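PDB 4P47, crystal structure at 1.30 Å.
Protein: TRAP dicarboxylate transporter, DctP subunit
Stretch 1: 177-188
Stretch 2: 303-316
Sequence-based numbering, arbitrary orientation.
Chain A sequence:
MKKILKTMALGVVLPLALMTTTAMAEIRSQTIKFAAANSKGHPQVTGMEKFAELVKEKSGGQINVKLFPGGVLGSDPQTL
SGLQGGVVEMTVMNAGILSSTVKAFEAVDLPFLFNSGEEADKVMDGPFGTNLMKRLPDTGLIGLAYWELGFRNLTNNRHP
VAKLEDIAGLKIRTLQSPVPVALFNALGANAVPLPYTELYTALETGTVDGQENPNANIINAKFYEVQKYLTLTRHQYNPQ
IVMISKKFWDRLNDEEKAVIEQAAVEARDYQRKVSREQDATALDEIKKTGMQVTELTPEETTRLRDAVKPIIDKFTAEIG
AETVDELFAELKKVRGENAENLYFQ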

# COMPACT_ATOMS: atom_id res chain seq x y z
N SER A 177 4.21 12.52 -5.75
CA SER A 177 2.86 13.07 -5.61
C SER A 177 2.84 14.04 -4.42
O SER A 177 3.80 14.14 -3.66
CB SER A 177 1.84 11.96 -5.43
OG SER A 177 2.05 11.29 -4.20
N PRO A 178 1.74 14.81 -4.28
CA PRO A 178 1.83 15.91 -3.31
C PRO A 178 2.03 15.50 -1.84
O PRO A 178 2.77 16.19 -1.15
CB PRO A 178 0.50 16.65 -3.51
CG PRO A 178 0.17 16.41 -4.95
CD PRO A 178 0.64 15.00 -5.25
N VAL A 179 1.41 14.41 -1.38
CA VAL A 179 1.55 14.06 0.03
C VAL A 179 3.00 13.72 0.42
O VAL A 179 3.52 14.29 1.37
CB VAL A 179 0.54 12.96 0.44
CG1 VAL A 179 0.79 12.53 1.87
CG2 VAL A 179 -0.88 13.48 0.28
N PRO A 180 3.66 12.79 -0.29
CA PRO A 180 5.02 12.47 0.16
C PRO A 180 5.98 13.65 0.02
O PRO A 180 6.88 13.78 0.84
CB PRO A 180 5.43 11.30 -0.76
CG PRO A 180 4.50 11.35 -1.91
CD PRO A 180 3.20 11.88 -1.37
N VAL A 181 5.80 14.50 -0.97
CA VAL A 181 6.67 15.66 -1.09
C VAL A 181 6.44 16.61 0.10
O VAL A 181 7.40 17.11 0.69
CB VAL A 181 6.42 16.39 -2.42
CG1 VAL A 181 7.15 17.71 -2.46
CG2 VAL A 181 6.87 15.53 -3.59
N ALA A 182 5.18 16.84 0.46
CA ALA A 182 4.89 17.67 1.63
C ALA A 182 5.48 17.04 2.89
O ALA A 182 6.09 17.73 3.71
CB ALA A 182 3.37 17.86 1.79
N LEU A 183 5.30 15.74 3.04
CA LEU A 183 5.77 15.00 4.22
C LEU A 183 7.27 15.15 4.41
O LEU A 183 7.75 15.52 5.48
CB LEU A 183 5.41 13.52 4.07
CG LEU A 183 6.09 12.56 5.05
CD1 LEU A 183 5.72 12.88 6.50
CD2 LEU A 183 5.73 11.14 4.69
N PHE A 184 8.03 14.87 3.36
CA PHE A 184 9.48 14.85 3.54
C PHE A 184 10.04 16.26 3.70
O PHE A 184 10.98 16.47 4.47
CB PHE A 184 10.14 13.98 2.46
CG PHE A 184 10.12 12.52 2.84
CD1 PHE A 184 11.13 12.00 3.64
CD2 PHE A 184 9.06 11.71 2.51
CE1 PHE A 184 11.08 10.67 4.06
CE2 PHE A 184 8.99 10.40 2.92
CZ PHE A 184 9.99 9.88 3.69
N ASN A 185 9.44 17.24 3.04
CA ASN A 185 9.83 18.64 3.31
C ASN A 185 9.52 19.02 4.75
O ASN A 185 10.31 19.68 5.39
CB ASN A 185 9.17 19.62 2.34
CG ASN A 185 9.88 19.72 1.04
OD1 ASN A 185 10.92 20.34 0.93
ND2 ASN A 185 9.32 19.10 0.03
N ALA A 186 8.36 18.62 5.27
CA ALA A 186 8.00 18.91 6.65
C ALA A 186 8.99 18.28 7.63
O ALA A 186 9.19 18.78 8.75
CB ALA A 186 6.58 18.40 6.95
N LEU A 187 9.59 17.16 7.22
CA LEU A 187 10.58 16.46 8.05
C LEU A 187 11.99 17.06 7.90
O LEU A 187 12.93 16.57 8.55
CB LEU A 187 10.60 14.98 7.70
CG LEU A 187 9.35 14.17 8.04
CD1 LEU A 187 9.40 12.80 7.39
CD2 LEU A 187 9.18 14.08 9.54
N GLY A 188 12.15 18.06 7.05
CA GLY A 188 13.44 18.70 6.84
C GLY A 188 14.33 18.09 5.76
O GLY A 188 15.49 18.51 5.60
N ARG A 303 5.54 11.92 17.97
CA ARG A 303 6.32 13.15 17.85
C ARG A 303 6.48 13.56 16.37
O ARG A 303 6.36 14.74 16.01
CB ARG A 303 7.68 12.97 18.53
CG ARG A 303 8.47 14.23 18.84
CD ARG A 303 9.71 13.92 19.74
NE ARG A 303 9.32 13.68 21.13
CZ ARG A 303 9.20 14.63 22.06
NH1 ARG A 303 8.83 14.32 23.29
NH2 ARG A 303 9.46 15.88 21.75
N LEU A 304 6.71 12.58 15.49
CA LEU A 304 6.85 12.83 14.05
C LEU A 304 5.50 13.22 13.45
O LEU A 304 5.39 14.22 12.72
CB LEU A 304 7.40 11.60 13.32
CG LEU A 304 8.85 11.30 13.66
CD1 LEU A 304 9.24 9.94 13.12
CD2 LEU A 304 9.79 12.37 13.13
N ARG A 305 4.46 12.47 13.80
CA ARG A 305 3.12 12.77 13.34
C ARG A 305 2.71 14.20 13.70
O ARG A 305 2.20 14.95 12.87
CB ARG A 305 2.13 11.78 13.94
CG ARG A 305 0.71 11.93 13.40
CD ARG A 305 -0.28 11.03 14.14
NE ARG A 305 0.05 9.62 14.02
CZ ARG A 305 0.48 8.83 15.00
NH1 ARG A 305 0.61 9.27 16.24
NH2 ARG A 305 0.75 7.57 14.73
N ASP A 306 2.96 14.59 14.95
CA ASP A 306 2.57 15.92 15.42
C ASP A 306 3.38 17.01 14.72
O ASP A 306 2.87 18.08 14.42
CB ASP A 306 2.71 16.04 16.94
CG ASP A 306 1.67 15.20 17.70
OD1 ASP A 306 0.70 14.73 17.07
OD2 ASP A 306 1.84 15.02 18.92
N ALA A 307 4.65 16.73 14.42
CA ALA A 307 5.49 17.71 13.75
C ALA A 307 5.04 17.97 12.33
O ALA A 307 5.22 19.07 11.81
CB ALA A 307 6.96 17.27 13.78
N VAL A 308 4.45 16.98 11.68
CA VAL A 308 4.05 17.15 10.30
C VAL A 308 2.58 17.51 10.13
O VAL A 308 2.16 17.96 9.07
CB VAL A 308 4.44 15.93 9.39
CG1 VAL A 308 5.93 15.65 9.53
CG2 VAL A 308 3.63 14.70 9.71
N LYS A 309 1.79 17.36 11.20
CA LYS A 309 0.36 17.58 11.09
C LYS A 309 -0.04 18.94 10.50
O LYS A 309 -0.94 18.99 9.66
CB LYS A 309 -0.30 17.44 12.47
CG LYS A 309 -1.81 17.62 12.39
CD LYS A 309 -2.49 17.37 13.72
CE LYS A 309 -4.01 17.34 13.57
NZ LYS A 309 -4.56 18.64 13.08
N PRO A 310 0.58 20.04 10.94
CA PRO A 310 0.12 21.32 10.37
C PRO A 310 0.31 21.42 8.85
O PRO A 310 -0.43 22.15 8.18
CB PRO A 310 0.96 22.37 11.10
CG PRO A 310 1.43 21.69 12.37
CD PRO A 310 1.60 20.23 11.99
N ILE A 311 1.30 20.71 8.32
CA ILE A 311 1.52 20.66 6.88
C ILE A 311 0.49 19.74 6.23
O ILE A 311 -0.17 20.12 5.26
CB ILE A 311 2.96 20.17 6.56
CG1 ILE A 311 3.99 21.25 6.91
CG2 ILE A 311 3.10 19.83 5.09
CD1 ILE A 311 4.37 21.32 8.38
N ILE A 312 0.33 18.55 6.79
CA ILE A 312 -0.56 17.53 6.25
C ILE A 312 -2.02 17.96 6.28
O ILE A 312 -2.80 17.54 5.45
CB ILE A 312 -0.35 16.18 7.00
CG1 ILE A 312 1.10 15.71 6.84
CG2 ILE A 312 -1.35 15.13 6.53
CD1 ILE A 312 1.57 15.59 5.40
N ASP A 313 -2.38 18.85 7.22
CA ASP A 313 -3.75 19.34 7.31
C ASP A 313 -4.21 20.03 6.02
O ASP A 313 -5.41 20.18 5.78
CB ASP A 313 -3.91 20.32 8.49
CG ASP A 313 -4.05 19.61 9.84
OD1 ASP A 313 -4.40 18.41 9.91
OD2 ASP A 313 -3.80 20.30 10.86
N LYS A 314 -3.27 20.45 5.18
CA LYS A 314 -3.61 21.15 3.94
C LYS A 314 -4.36 20.27 2.94
O LYS A 314 -5.03 20.78 2.05
CB LYS A 314 -2.34 21.67 3.26
CG LYS A 314 -1.50 20.60 2.50
CD LYS A 314 -0.33 21.21 1.74
CE LYS A 314 0.68 21.88 2.68
NZ LYS A 314 1.85 22.48 1.96
N PHE A 315 -4.24 18.96 3.07
CA PHE A 315 -4.94 18.04 2.17
C PHE A 315 -6.38 17.74 2.58
O PHE A 315 -7.13 17.11 1.82
CB PHE A 315 -4.17 16.73 2.04
CG PHE A 315 -2.79 16.92 1.52
CD1 PHE A 315 -2.58 17.27 0.20
CD2 PHE A 315 -1.69 16.80 2.35
CE1 PHE A 315 -1.29 17.50 -0.28
CE2 PHE A 315 -0.40 17.03 1.87
CZ PHE A 315 -0.21 17.37 0.56
N THR A 316 -6.77 18.17 3.77
CA THR A 316 -8.08 17.80 4.29
C THR A 316 -9.19 18.38 3.43
O THR A 316 -10.21 17.70 3.21
CB THR A 316 -8.22 18.23 5.73
OG1 THR A 316 -7.34 17.44 6.53
CG2 THR A 316 -9.69 18.09 6.24
O HOH W 1 7.64 20.20 10.56

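The helix spanning residues 178-186 packs against the helix that enters the second stretch at Arg303 and the helically wound residues through Phe315. The two axes approach to 9.3 Å, with an angle of 123° between their N-to-C directions, so the helices run obliquely and in broadly opposing senses. Together the stretches bury 485 Å², and no direct hydrogen bond or salt bridge links them; the contact is held by apolar packing, one CH-pi interaction and a bridging water.

Two alanines of the first helix lie at the middle of the apolar packing, facing the second stretch. Ala186 and Val308 form the closest pair, their CA atoms 5.7 Å apart, and both direct CA-to-CB toward the opposing stretch. The methyl group of Ala186 meets two larger side chains, with CB 3.8 Å from CG1 of Val308 and 3.9 Å from CG1 of Ile311. One turn earlier, Ala182 plays a similar part: its CB lies 3.9 Å from CG2 of Ile311 and 3.8 Å from CZ of Phe315. Ile311 thus reaches both alanines, which lie four residues apart on the same side of their helix.

Leucines extend this packing. Leu187 points sideways at CA-to-CB, but its end comes nearer to the second helix, where CD2 sits 3.6 Å from CG1 of Val308 and 4.0 Å from CD2 of Leu304. Leu183 behaves likewise, its CD1 lying 4.1 Å from the same Val308 CG1. Val308 therefore packs against three residues of the first stretch, Leu183, Ala186 and Leu187. Ile312 makes a looser approach, with its CD1 4.4 Å from CA of Leu183.

The aromatic contacts centre on Phe315, which has more of its surface covered by the opposing stretch than any other residue here. Its ring lies by the first turn of helix 178-186. Val179 CG2 stands over one face of the Phe315 ring, 3.8 Å from its centroid and only 5° off the ring normal, a nearly axial CH-pi arrangement. Ala182 CB instead lies at the ring edge, near its plane. Pro178 adds an apolar contact, its CB 3.8 Å from CE1 of Phe315, while its carbonyl O lies 3.6 Å from CZ. Pro178 O also accepts the backbone hydrogen bond from Ala182 N, at 3.0 Å, so it serves the helix while touching the ring.

The polar link is made by water 1, which donates hydrogen bonds to Ala186 O at 2.8 Å and Ala307 O at 2.9 Å. It joins the two backbones beside the close Ala186-Val308 approach.

Two polar side-chain interactions lie within single stretches. Asn185 ND2 donates to Val181 O at 2.8 Å, and Lys309 NZ forms a salt bridge with Asp313 OD2 at 2.9 Å. None of these four residues contacts the opposing stretch. The side-chain-to-side-chain contacts between the stretches are all apolar.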